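Local coordinates for nicotinate phosphoribosyltransferase (Porphyromonas gingivalis, PDB 2IM5), which probably catalyses ATP-assisted transfer of the phosphoribosyl group of phosphoribosyl diphosphate to nicotinate, giving nicotinate ribonucleotide on the route to NAD(+), at residues Q40-R51 with V97-I107; W362-D370 with E378-L389. All coordinates share one frame; numbering follows the deposited sequence.

How the contacts relate
Both contacts belong to the antiparallel sheet of the chain, and they lie at its opposite edges. Contact 1 sets helix 44-56 against the edge strand 95-99 and its neighbour 105-110, within the N-terminal family region; contact 2 packs the C-terminal helix 379-389 on the chain that runs on from the opposite edge strand, 363-364. Strands 29-36 and 347-355 lie between them. Their centres are 28 Å apart and their nearest atoms about 12 Å, so they do not touch. Contact 2 is the one near the predicted phosphohistidine site: Lys367 touches His213, which is unmodified here. Contact 1 is structural packing.

Contact 1: residues Q40-R51 with V97-I107; sequences QGFTEEFAELVR and VSIDAQGHLDI
A beta hairpin, strands 97-99 and 105-107 joined by a type I turn from Asp100 to Gly103, receives helix 44-51 and the loop before it. At the loop, Phe42 N donates to Gly103 O (3.1 Å) in a nearly straight bond (N-H...O angle 175°). The Phe42 ring lies against Leu105, whose CD2 sits over the ring centre, 4.2 Å from the centroid, while Leu105 CB presses on Phe42 CD2 at 3.4 Å. Leu105 CD2 also meets the edge of the Phe46 ring, which packs edge-to-face with Phe134 of helix 120-134. Water 1 links Gln40 O to Leu105 N.

Along the helix, antiparallel to strand 97-99 (172°, axes 8.1 Å apart), Ala47 CB fits between Ile99 CD1 (3.9 Å) and Val97 CG1 (4.1 Å). Val50 CG1 reaches Val97 CG2 and meets Ile107 CD1 tip to tip. Arg51 lays its CG on Val97 CB and, bent at chi3 (-77°), turns NH1 to Val97 O (2.8 Å, weak). Oxygens of Glu44 and Glu48 lie in the guanidinium plane and fix its rotation through salt bridges: NH2 meets the syn lone pair of Glu44 OE1 at 2.8 Å, while NE and NH2 grip Glu48 side-on, both reaching OE1 from one face of its carboxylate. Water 2 joins Glu44 OE2 to Ile99 N. Thr43 is the N-cap, its OG1 accepting weakly from Phe46 N; the whole is a helix packed on a beta hairpin at a sheet edge.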
loop_
_atom_site.group_PDB
_atom_site.type_symbol
_atom_site.label_atom_id
_atom_site.label_comp_id
_atom_site.label_asym_id
_atom_site.label_seq_id
_atom_site.Cartn_x
_atom_site.Cartn_y
_atom_site.Cartn_z
ATOM N N GLN A 40 -7.235 -16.182 -13.223
ATOM C CA GLN A 40 -7.393 -17.569 -12.812
ATOM C C GLN A 40 -8.874 -17.895 -12.699
ATOM O O GLN A 40 -9.693 -17.024 -12.406
ATOM C CB GLN A 40 -6.731 -17.803 -11.455
ATOM C CG GLN A 40 -5.219 -17.764 -11.476
ATOM C CD GLN A 40 -4.626 -17.892 -10.086
ATOM O OE1 GLN A 40 -5.102 -18.677 -9.265
ATOM N NE2 GLN A 40 -3.573 -17.130 -9.819
ATOM N N GLY A 41 -9.219 -19.156 -12.932
ATOM C CA GLY A 41 -10.608 -19.557 -12.829
ATOM C C GLY A 41 -10.949 -19.836 -11.379
ATOM O O GLY A 41 -10.174 -20.465 -10.665
ATOM N N PHE A 42 -12.106 -19.361 -10.937
ATOM C CA PHE A 42 -12.535 -19.568 -9.562
ATOM C C PHE A 42 -13.927 -20.168 -9.536
ATOM O O PHE A 42 -14.746 -19.904 -10.415
ATOM C CB PHE A 42 -12.521 -18.239 -8.798
ATOM C CG PHE A 42 -11.158 -17.831 -8.326
ATOM C CD1 PHE A 42 -10.598 -18.420 -7.197
ATOM C CD2 PHE A 42 -10.432 -16.865 -9.008
ATOM C CE1 PHE A 42 -9.335 -18.049 -6.751
ATOM C CE2 PHE A 42 -9.166 -16.488 -8.572
ATOM C CZ PHE A 42 -8.617 -17.084 -7.440
ATOM N N THR A 43 -14.187 -20.976 -8.519
ATOM C CA THR A 43 -15.472 -21.638 -8.380
ATOM C C THR A 43 -16.358 -20.937 -7.372
ATOM O O THR A 43 -15.880 -20.179 -6.528
ATOM C CB THR A 43 -15.298 -23.085 -7.916
ATOM O OG1 THR A 43 -14.701 -23.092 -6.611
ATOM C CG2 THR A 43 -14.411 -23.852 -8.887
ATOM N N GLU A 44 -17.654 -21.211 -7.457
ATOM C CA GLU A 44 -18.622 -20.610 -6.556
ATOM C C GLU A 44 -18.396 -21.019 -5.110
ATOM O O GLU A 44 -18.744 -20.275 -4.195
ATOM C CB GLU A 44 -20.048 -20.980 -6.974
ATOM C CG GLU A 44 -20.819 -19.837 -7.619
ATOM C CD GLU A 44 -20.977 -18.638 -6.692
ATOM O OE1 GLU A 44 -21.346 -18.841 -5.514
ATOM O OE2 GLU A 44 -20.743 -17.496 -7.140
ATOM N N GLU A 45 -17.817 -22.196 -4.889
ATOM C CA GLU A 45 -17.587 -22.618 -3.515
ATOM C C GLU A 45 -16.461 -21.800 -2.898
ATOM O O GLU A 45 -16.482 -21.532 -1.700
ATOM C CB GLU A 45 -17.282 -24.115 -3.425
ATOM C CG GLU A 45 -15.861 -24.521 -3.727
ATOM C CD GLU A 45 -15.594 -25.976 -3.358
ATOM O OE1 GLU A 45 -15.741 -26.330 -2.163
ATOM O OE2 GLU A 45 -15.237 -26.761 -4.262
ATOM N N PHE A 46 -15.484 -21.402 -3.709
ATOM C CA PHE A 46 -14.397 -20.570 -3.201
ATOM C C PHE A 46 -15.000 -19.199 -2.887
ATOM O O PHE A 46 -14.733 -18.610 -1.836
ATOM C CB PHE A 46 -13.288 -20.404 -4.240
ATOM C CG PHE A 46 -12.100 -19.643 -3.728
ATOM C CD1 PHE A 46 -11.171 -20.257 -2.892
ATOM C CD2 PHE A 46 -11.924 -18.296 -4.051
ATOM C CE1 PHE A 46 -10.080 -19.544 -2.379
ATOM C CE2 PHE A 46 -10.839 -17.573 -3.544
ATOM C CZ PHE A 46 -9.915 -18.204 -2.704
ATOM N N ALA A 47 -15.830 -18.703 -3.801
ATOM C CA ALA A 47 -16.476 -17.408 -3.616
ATOM C C ALA A 47 -17.241 -17.423 -2.302
ATOM O O ALA A 47 -17.265 -16.436 -1.569
ATOM C CB ALA A 47 -17.425 -17.126 -4.770
ATOM N N GLU A 48 -17.867 -18.555 -2.005
ATOM C CA GLU A 48 -18.627 -18.687 -0.773
ATOM C C GLU A 48 -17.695 -18.662 0.442
ATOM O O GLU A 48 -18.049 -18.149 1.503
ATOM C CB GLU A 48 -19.442 -19.980 -0.797
ATOM C CG GLU A 48 -20.436 -20.085 0.335
ATOM C CD GLU A 48 -21.275 -18.823 0.492
ATOM O OE1 GLU A 48 -21.827 -18.336 -0.522
ATOM O OE2 GLU A 48 -21.387 -18.322 1.635
ATOM N N LEU A 49 -16.502 -19.223 0.286
ATOM C CA LEU A 49 -15.538 -19.213 1.379
ATOM C C LEU A 49 -15.136 -17.763 1.654
ATOM O O LEU A 49 -14.965 -17.361 2.801
ATOM C CB LEU A 49 -14.293 -20.022 1.006
ATOM C CG LEU A 49 -14.463 -21.535 0.874
ATOM C CD1 LEU A 49 -13.151 -22.157 0.444
ATOM C CD2 LEU A 49 -14.919 -22.109 2.207
ATOM N N VAL A 50 -14.991 -16.983 0.589
ATOM C CA VAL A 50 -14.617 -15.584 0.720
ATOM C C VAL A 50 -15.719 -14.816 1.430
ATOM O O VAL A 50 -15.450 -14.046 2.354
ATOM C CB VAL A 50 -14.356 -14.949 -0.656
ATOM C CG1 VAL A 50 -14.106 -13.453 -0.504
ATOM C CG2 VAL A 50 -13.159 -15.622 -1.310
ATOM N N ARG A 51 -16.961 -15.030 1.007
ATOM C CA ARG A 51 -18.089 -14.348 1.628
ATOM C C ARG A 51 -18.157 -14.662 3.123
ATOM O O ARG A 51 -18.480 -13.792 3.935
ATOM C CB ARG A 51 -19.408 -14.734 0.937
ATOM C CG ARG A 51 -19.596 -14.064 -0.425
ATOM C CD ARG A 51 -21.002 -14.273 -0.992
ATOM N NE ARG A 51 -21.164 -15.612 -1.535
ATOM C CZ ARG A 51 -21.114 -15.915 -2.827
ATOM N NH1 ARG A 51 -20.915 -14.970 -3.734
ATOM N NH2 ARG A 51 -21.240 -17.178 -3.207
ATOM N N VAL A 97 -19.459 -10.251 -3.560
ATOM C CA VAL A 97 -18.562 -11.243 -4.141
ATOM C C VAL A 97 -19.315 -12.099 -5.150
ATOM O O VAL A 97 -20.460 -12.486 -4.920
ATOM C CB VAL A 97 -17.990 -12.177 -3.061
ATOM C CG1 VAL A 97 -17.036 -13.187 -3.694
ATOM C CG2 VAL A 97 -17.287 -11.361 -1.991
ATOM N N SER A 98 -18.672 -12.389 -6.271
ATOM C CA SER A 98 -19.292 -13.220 -7.288
ATOM C C SER A 98 -18.284 -13.701 -8.318
ATOM O O SER A 98 -17.146 -13.228 -8.370
ATOM C CB SER A 98 -20.396 -12.448 -8.002
ATOM O OG SER A 98 -19.851 -11.349 -8.707
ATOM N N ILE A 99 -18.713 -14.662 -9.126
ATOM C CA ILE A 99 -17.883 -15.197 -10.194
ATOM C C ILE A 99 -18.487 -14.552 -11.429
ATOM O O ILE A 99 -19.671 -14.718 -11.680
ATOM C CB ILE A 99 -18.020 -16.733 -10.305
ATOM C CG1 ILE A 99 -17.697 -17.389 -8.958
ATOM C CG2 ILE A 99 -17.094 -17.259 -11.396
ATOM C CD1 ILE A 99 -16.282 -17.132 -8.467
ATOM N N ASP A 100 -17.694 -13.800 -12.188
ATOM C CA ASP A 100 -18.228 -13.128 -13.369
ATOM C C ASP A 100 -18.532 -14.071 -14.519
ATOM O O ASP A 100 -18.351 -15.288 -14.410
ATOM C CB ASP A 100 -17.284 -12.014 -13.854
ATOM C CG ASP A 100 -15.924 -12.534 -14.283
ATOM O OD1 ASP A 100 -15.850 -13.675 -14.783
ATOM O OD2 ASP A 100 -14.928 -11.792 -14.138
ATOM N N ALA A 101 -18.998 -13.493 -15.623
ATOM C CA ALA A 101 -19.355 -14.252 -16.817
ATOM C C ALA A 101 -18.194 -15.084 -17.345
ATOM O O ALA A 101 -18.401 -16.157 -17.910
ATOM C CB ALA A 101 -19.851 -13.306 -17.902
ATOM N N GLN A 102 -16.972 -14.596 -17.160
ATOM C CA GLN A 102 -15.790 -15.314 -17.634
ATOM C C GLN A 102 -15.273 -16.339 -16.629
ATOM O O GLN A 102 -14.228 -16.948 -16.849
ATOM C CB GLN A 102 -14.659 -14.333 -17.968
ATOM C CG GLN A 102 -14.892 -13.468 -19.195
ATOM C CD GLN A 102 -16.142 -12.610 -19.089
ATOM O OE1 GLN A 102 -17.255 -13.066 -19.370
ATOM N NE2 GLN A 102 -15.965 -11.359 -18.672
ATOM N N GLY A 103 -15.994 -16.526 -15.527
ATOM C CA GLY A 103 -15.566 -17.486 -14.521
ATOM C C GLY A 103 -14.467 -16.963 -13.608
ATOM O O GLY A 103 -13.778 -17.734 -12.938
ATOM N N HIS A 104 -14.308 -15.645 -13.574
ATOM C CA HIS A 104 -13.287 -15.014 -12.755
ATOM C C HIS A 104 -13.865 -14.471 -11.454
ATOM O O HIS A 104 -15.043 -14.120 -11.382
ATOM C CB HIS A 104 -12.632 -13.885 -13.550
ATOM C CG HIS A 104 -11.982 -14.345 -14.817
ATOM N ND1 HIS A 104 -11.853 -13.534 -15.925
ATOM C CD2 HIS A 104 -11.411 -15.528 -15.147
ATOM C CE1 HIS A 104 -11.230 -14.198 -16.883
ATOM N NE2 HIS A 104 -10.950 -15.410 -16.436
ATOM N N LEU A 105 -13.032 -14.408 -10.423
ATOM C CA LEU A 105 -13.475 -13.900 -9.131
ATOM C C LEU A 105 -13.646 -12.386 -9.201
ATOM O O LEU A 105 -12.719 -11.672 -9.569
ATOM C CB LEU A 105 -12.457 -14.263 -8.045
ATOM C CG LEU A 105 -12.758 -13.803 -6.616
ATOM C CD1 LEU A 105 -14.103 -14.344 -6.154
ATOM C CD2 LEU A 105 -11.647 -14.284 -5.699
ATOM N N ASP A 106 -14.837 -11.912 -8.853
ATOM C CA ASP A 106 -15.145 -10.484 -8.867
ATOM C C ASP A 106 -15.578 -10.027 -7.477
ATOM O O ASP A 106 -16.490 -10.611 -6.880
ATOM C CB ASP A 106 -16.273 -10.197 -9.865
ATOM C CG ASP A 106 -16.596 -8.711 -9.983
ATOM O OD1 ASP A 106 -17.102 -8.119 -9.000
ATOM O OD2 ASP A 106 -16.343 -8.129 -11.066
ATOM N N ILE A 107 -14.929 -8.987 -6.962
ATOM C CA ILE A 107 -15.268 -8.464 -5.645
ATOM C C ILE A 107 -15.303 -6.942 -5.653
ATOM O O ILE A 107 -14.375 -6.283 -6.135
ATOM C CB ILE A 107 -14.258 -8.918 -4.582
ATOM C CG1 ILE A 107 -14.152 -10.442 -4.582
ATOM C CG2 ILE A 107 -14.706 -8.435 -3.207
ATOM C CD1 ILE A 107 -13.060 -10.961 -3.703
HETATM O O HOH W 1 -10.255 -14.351 -11.221
HETATM O O HOH W 2 -21.744 -15.611 -8.490
#

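Contact 2: residues W362-D370 with E378-L389; sequences WHYCVKLSD and EPEEILLAMNTL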
loop_
_atom_site.group_PDB
_atom_site.type_symbol
_atom_site.label_atom_id
_atom_site.label_comp_id
_atom_site.label_asym_id
_atom_site.label_seq_id
_atom_site.Cartn_x
_atom_site.Cartn_y
_atom_site.Cartn_z
ATOM N N TRP A 362 -20.542 9.870 -10.513
ATOM C CA TRP A 362 -19.387 9.007 -10.322
ATOM C C TRP A 362 -18.279 9.476 -11.254
ATOM O O TRP A 362 -18.548 9.905 -12.373
ATOM C CB TRP A 362 -19.723 7.551 -10.654
ATOM C CG TRP A 362 -20.470 6.840 -9.582
ATOM C CD1 TRP A 362 -21.789 6.471 -9.603
ATOM C CD2 TRP A 362 -19.946 6.386 -8.326
ATOM N NE1 TRP A 362 -22.113 5.816 -8.441
ATOM C CE2 TRP A 362 -21.003 5.749 -7.639
ATOM C CE3 TRP A 362 -18.688 6.456 -7.718
ATOM C CZ2 TRP A 362 -20.838 5.183 -6.370
ATOM C CZ3 TRP A 362 -18.522 5.894 -6.457
ATOM C CH2 TRP A 362 -19.592 5.266 -5.796
ATOM N N HIS A 363 -17.040 9.400 -10.780
ATOM C CA HIS A 363 -15.879 9.792 -11.568
ATOM C C HIS A 363 -14.898 8.625 -11.522
ATOM O O HIS A 363 -14.550 8.140 -10.445
ATOM C CB HIS A 363 -15.227 11.042 -10.969
ATOM C CG HIS A 363 -16.141 12.225 -10.903
ATOM N ND1 HIS A 363 -16.503 12.950 -12.018
ATOM C CD2 HIS A 363 -16.800 12.783 -9.860
ATOM C CE1 HIS A 363 -17.348 13.904 -11.666
ATOM N NE2 HIS A 363 -17.545 13.823 -10.361
ATOM N N TYR A 364 -14.466 8.164 -12.690
ATOM C CA TYR A 364 -13.519 7.057 -12.766
ATOM C C TYR A 364 -12.123 7.488 -12.357
ATOM O O TYR A 364 -11.715 8.615 -12.626
ATOM C CB TYR A 364 -13.452 6.490 -14.182
ATOM C CG TYR A 364 -14.676 5.710 -14.572
ATOM C CD1 TYR A 364 -15.124 4.651 -13.781
ATOM C CD2 TYR A 364 -15.392 6.025 -15.729
ATOM C CE1 TYR A 364 -16.258 3.919 -14.124
ATOM C CE2 TYR A 364 -16.532 5.296 -16.088
ATOM C CZ TYR A 364 -16.958 4.246 -15.278
ATOM O OH TYR A 364 -18.087 3.528 -15.615
ATOM N N CYS A 365 -11.403 6.574 -11.706
ATOM C CA CYS A 365 -10.036 6.827 -11.270
ATOM C C CYS A 365 -9.085 6.052 -12.170
ATOM O O CYS A 365 -9.395 4.943 -12.603
ATOM C CB CYS A 365 -9.829 6.363 -9.822
ATOM S SG CYS A 365 -10.854 7.195 -8.577
ATOM N N VAL A 366 -7.929 6.631 -12.461
ATOM C CA VAL A 366 -6.955 5.949 -13.290
ATOM C C VAL A 366 -5.574 6.087 -12.675
ATOM O O VAL A 366 -5.352 6.910 -11.787
ATOM C CB VAL A 366 -6.918 6.514 -14.734
ATOM C CG1 VAL A 366 -8.296 6.444 -15.360
ATOM C CG2 VAL A 366 -6.416 7.936 -14.729
ATOM N N LYS A 367 -4.655 5.259 -13.150
ATOM C CA LYS A 367 -3.272 5.271 -12.692
ATOM C C LYS A 367 -2.424 4.977 -13.917
ATOM O O LYS A 367 -2.722 4.047 -14.662
ATOM C CB LYS A 367 -3.042 4.196 -11.632
ATOM C CG LYS A 367 -1.593 4.102 -11.194
ATOM C CD LYS A 367 -1.381 2.946 -10.247
ATOM C CE LYS A 367 0.102 2.653 -10.089
ATOM N NZ LYS A 367 0.315 1.424 -9.273
ATOM N N LEU A 368 -1.374 5.762 -14.129
ATOM C CA LEU A 368 -0.527 5.573 -15.297
ATOM C C LEU A 368 0.795 4.830 -15.070
ATOM O O LEU A 368 1.206 4.034 -15.915
ATOM C CB LEU A 368 -0.258 6.929 -15.943
ATOM C CG LEU A 368 -1.504 7.745 -16.321
ATOM C CD1 LEU A 368 -1.074 9.035 -17.010
ATOM C CD2 LEU A 368 -2.410 6.930 -17.239
ATOM N N SER A 369 1.455 5.084 -13.944
ATOM C CA SER A 369 2.744 4.450 -13.627
ATOM C C SER A 369 3.859 4.892 -14.577
ATOM O O SER A 369 3.605 5.560 -15.577
ATOM C CB SER A 369 2.639 2.920 -13.677
ATOM O OG SER A 369 3.071 2.417 -14.934
ATOM N N ASP A 370 5.095 4.515 -14.259
ATOM C CA ASP A 370 6.239 4.878 -15.084
ATOM C C ASP A 370 6.606 3.824 -16.122
ATOM O O ASP A 370 7.645 3.916 -16.768
ATOM C CB ASP A 370 7.464 5.171 -14.216
ATOM C CG ASP A 370 7.352 6.494 -13.481
ATOM O OD1 ASP A 370 6.790 7.448 -14.057
ATOM O OD2 ASP A 370 7.836 6.585 -12.336
ATOM N N GLU A 378 -10.616 2.693 -16.358
ATOM C CA GLU A 378 -11.465 2.792 -17.530
ATOM C C GLU A 378 -10.656 3.383 -18.690
ATOM O O GLU A 378 -10.110 4.484 -18.584
ATOM C CB GLU A 378 -12.669 3.678 -17.202
ATOM C CG GLU A 378 -13.712 3.771 -18.300
ATOM C CD GLU A 378 -14.207 2.407 -18.743
ATOM O OE1 GLU A 378 -14.478 1.553 -17.866
ATOM O OE2 GLU A 378 -14.329 2.193 -19.971
ATOM N N PRO A 379 -10.555 2.644 -19.809
ATOM C CA PRO A 379 -9.823 3.052 -21.015
ATOM C C PRO A 379 -10.126 4.477 -21.479
ATOM O O PRO A 379 -9.213 5.236 -21.791
ATOM C CB PRO A 379 -10.257 2.012 -22.041
ATOM C CG PRO A 379 -10.408 0.787 -21.207
ATOM C CD PRO A 379 -11.155 1.310 -19.995
ATOM N N GLU A 380 -11.406 4.827 -21.533
ATOM C CA GLU A 380 -11.819 6.161 -21.950
ATOM C C GLU A 380 -11.187 7.210 -21.028
ATOM O O GLU A 380 -10.691 8.238 -21.489
ATOM C CB GLU A 380 -13.348 6.272 -21.885
ATOM C CG GLU A 380 -13.933 7.561 -22.468
ATOM C CD GLU A 380 -13.973 7.563 -23.996
ATOM O OE1 GLU A 380 -14.555 8.519 -24.572
ATOM O OE2 GLU A 380 -13.426 6.612 -24.615
ATOM N N GLU A 381 -11.199 6.935 -19.724
ATOM C CA GLU A 381 -10.653 7.859 -18.740
ATOM C C GLU A 381 -9.136 7.955 -18.844
ATOM O O GLU A 381 -8.561 9.027 -18.664
ATOM C CB GLU A 381 -11.060 7.428 -17.330
ATOM C CG GLU A 381 -10.826 8.485 -16.253
ATOM C CD GLU A 381 -11.572 9.782 -16.524
ATOM O OE1 GLU A 381 -12.741 9.717 -16.953
ATOM O OE2 GLU A 381 -10.996 10.870 -16.298
ATOM N N ILE A 382 -8.484 6.833 -19.135
ATOM C CA ILE A 382 -7.030 6.819 -19.271
ATOM C C ILE A 382 -6.590 7.743 -20.405
ATOM O O ILE A 382 -5.625 8.502 -20.266
ATOM C CB ILE A 382 -6.504 5.398 -19.562
ATOM C CG1 ILE A 382 -6.672 4.514 -18.326
ATOM C CG2 ILE A 382 -5.034 5.459 -19.973
ATOM C CD1 ILE A 382 -6.337 3.053 -18.564
ATOM N N LEU A 383 -7.300 7.666 -21.525
ATOM C CA LEU A 383 -7.014 8.503 -22.684
ATOM C C LEU A 383 -7.162 9.977 -22.295
ATOM O O LEU A 383 -6.316 10.804 -22.635
ATOM C CB LEU A 383 -7.999 8.179 -23.815
ATOM C CG LEU A 383 -7.439 8.077 -25.237
ATOM C CD1 LEU A 383 -8.594 7.893 -26.223
ATOM C CD2 LEU A 383 -6.636 9.327 -25.581
ATOM N N LEU A 384 -8.247 10.293 -21.592
ATOM C CA LEU A 384 -8.512 11.657 -21.165
ATOM C C LEU A 384 -7.369 12.168 -20.286
ATOM O O LEU A 384 -6.927 13.298 -20.441
ATOM C CB LEU A 384 -9.841 11.728 -20.397
ATOM C CG LEU A 384 -10.266 13.122 -19.931
ATOM C CD1 LEU A 384 -10.587 13.974 -21.138
ATOM C CD2 LEU A 384 -11.487 13.020 -19.026
ATOM N N ALA A 385 -6.883 11.329 -19.376
ATOM C CA ALA A 385 -5.795 11.730 -18.489
ATOM C C ALA A 385 -4.543 12.033 -19.302
ATOM O O ALA A 385 -3.904 13.070 -19.109
ATOM C CB ALA A 385 -5.510 10.638 -17.474
ATOM N N MET A 386 -4.196 11.130 -20.215
ATOM C CA MET A 386 -3.024 11.332 -21.056
ATOM C C MET A 386 -3.163 12.609 -21.888
ATOM O O MET A 386 -2.235 13.415 -21.937
ATOM C CB MET A 386 -2.801 10.121 -21.971
ATOM C CG MET A 386 -2.442 8.854 -21.203
ATOM S SD MET A 386 -2.079 7.389 -22.219
ATOM C CE MET A 386 -0.380 7.498 -22.372
ATOM N N ASN A 387 -4.307 12.798 -22.536
ATOM C CA ASN A 387 -4.510 14.001 -23.343
ATOM C C ASN A 387 -4.446 15.253 -22.467
ATOM O O ASN A 387 -3.856 16.256 -22.848
ATOM C CB ASN A 387 -5.858 13.948 -24.079
ATOM C CG ASN A 387 -5.900 12.859 -25.145
ATOM O OD1 ASN A 387 -4.894 12.594 -25.802
ATOM N ND2 ASN A 387 -7.064 12.237 -25.331
ATOM N N THR A 388 -5.044 15.186 -21.284
ATOM C CA THR A 388 -5.056 16.324 -20.373
ATOM C C THR A 388 -3.647 16.698 -19.928
ATOM O O THR A 388 -3.309 17.872 -19.813
ATOM C CB THR A 388 -5.898 16.015 -19.110
ATOM O OG1 THR A 388 -7.250 15.728 -19.494
ATOM C CG2 THR A 388 -5.878 17.206 -18.148
ATOM N N LEU A 389 -2.826 15.689 -19.675
ATOM C CA LEU A 389 -1.471 15.922 -19.218
ATOM C C LEU A 389 -0.473 16.066 -20.359
ATOM O O LEU A 389 0.713 16.233 -20.123
ATOM C CB LEU A 389 -1.044 14.787 -18.287
ATOM C CG LEU A 389 -1.916 14.678 -17.034
ATOM C CD1 LEU A 389 -1.599 13.394 -16.273
ATOM C CD2 LEU A 389 -1.686 15.907 -16.163
HETATM O O HOH W 3 -15.170 9.432 -15.045
HETATM O O HOH W 4 -11.445 3.458 -13.649
#
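Apolar packing carries most of the contact between Val366 and Leu368 and one side of helix 379-389. The two methyls of Val366 are shared out: chi1 of -56° places CG1 anti to the carbonyl carbon, against Glu381 CG (3.4 Å) and Ile382 CG1 (3.9 Å), and CG2 between the backbone N and the carbonyl carbon, facing Ala385 CB at 4.0 Å. The Leu368 and Ile382 side chains run past each other in opposite directions, CD2 and CG2 4.1 Å apart, with Met386 and Leu389 more loosely placed beyond.

Aromatic contact is confined to Tyr364. Glu378 CB and CG lie over the same face of its ring: CB makes a CH-pi contact, 4.1 Å from the centroid and displaced toward the rim, and CG is nearest CD2 (3.8 Å). The extended chain 365-368 continues from edge strand 363-364 of the antiparallel sheet, and the last helix, N-capped by Glu378 and reached through an irregular connection, packs along it.

No direct hydrogen bond crosses the interface, but two waters do the joining. Water 3 accepts from Tyr364 N (2.8 Å) and donates to Glu381 OE1, whose partner oxygen OE2 is bonded to Tyr225 OH; water 4 accepts from Glu378 N and donates to Cys365 O at 2.7 Å.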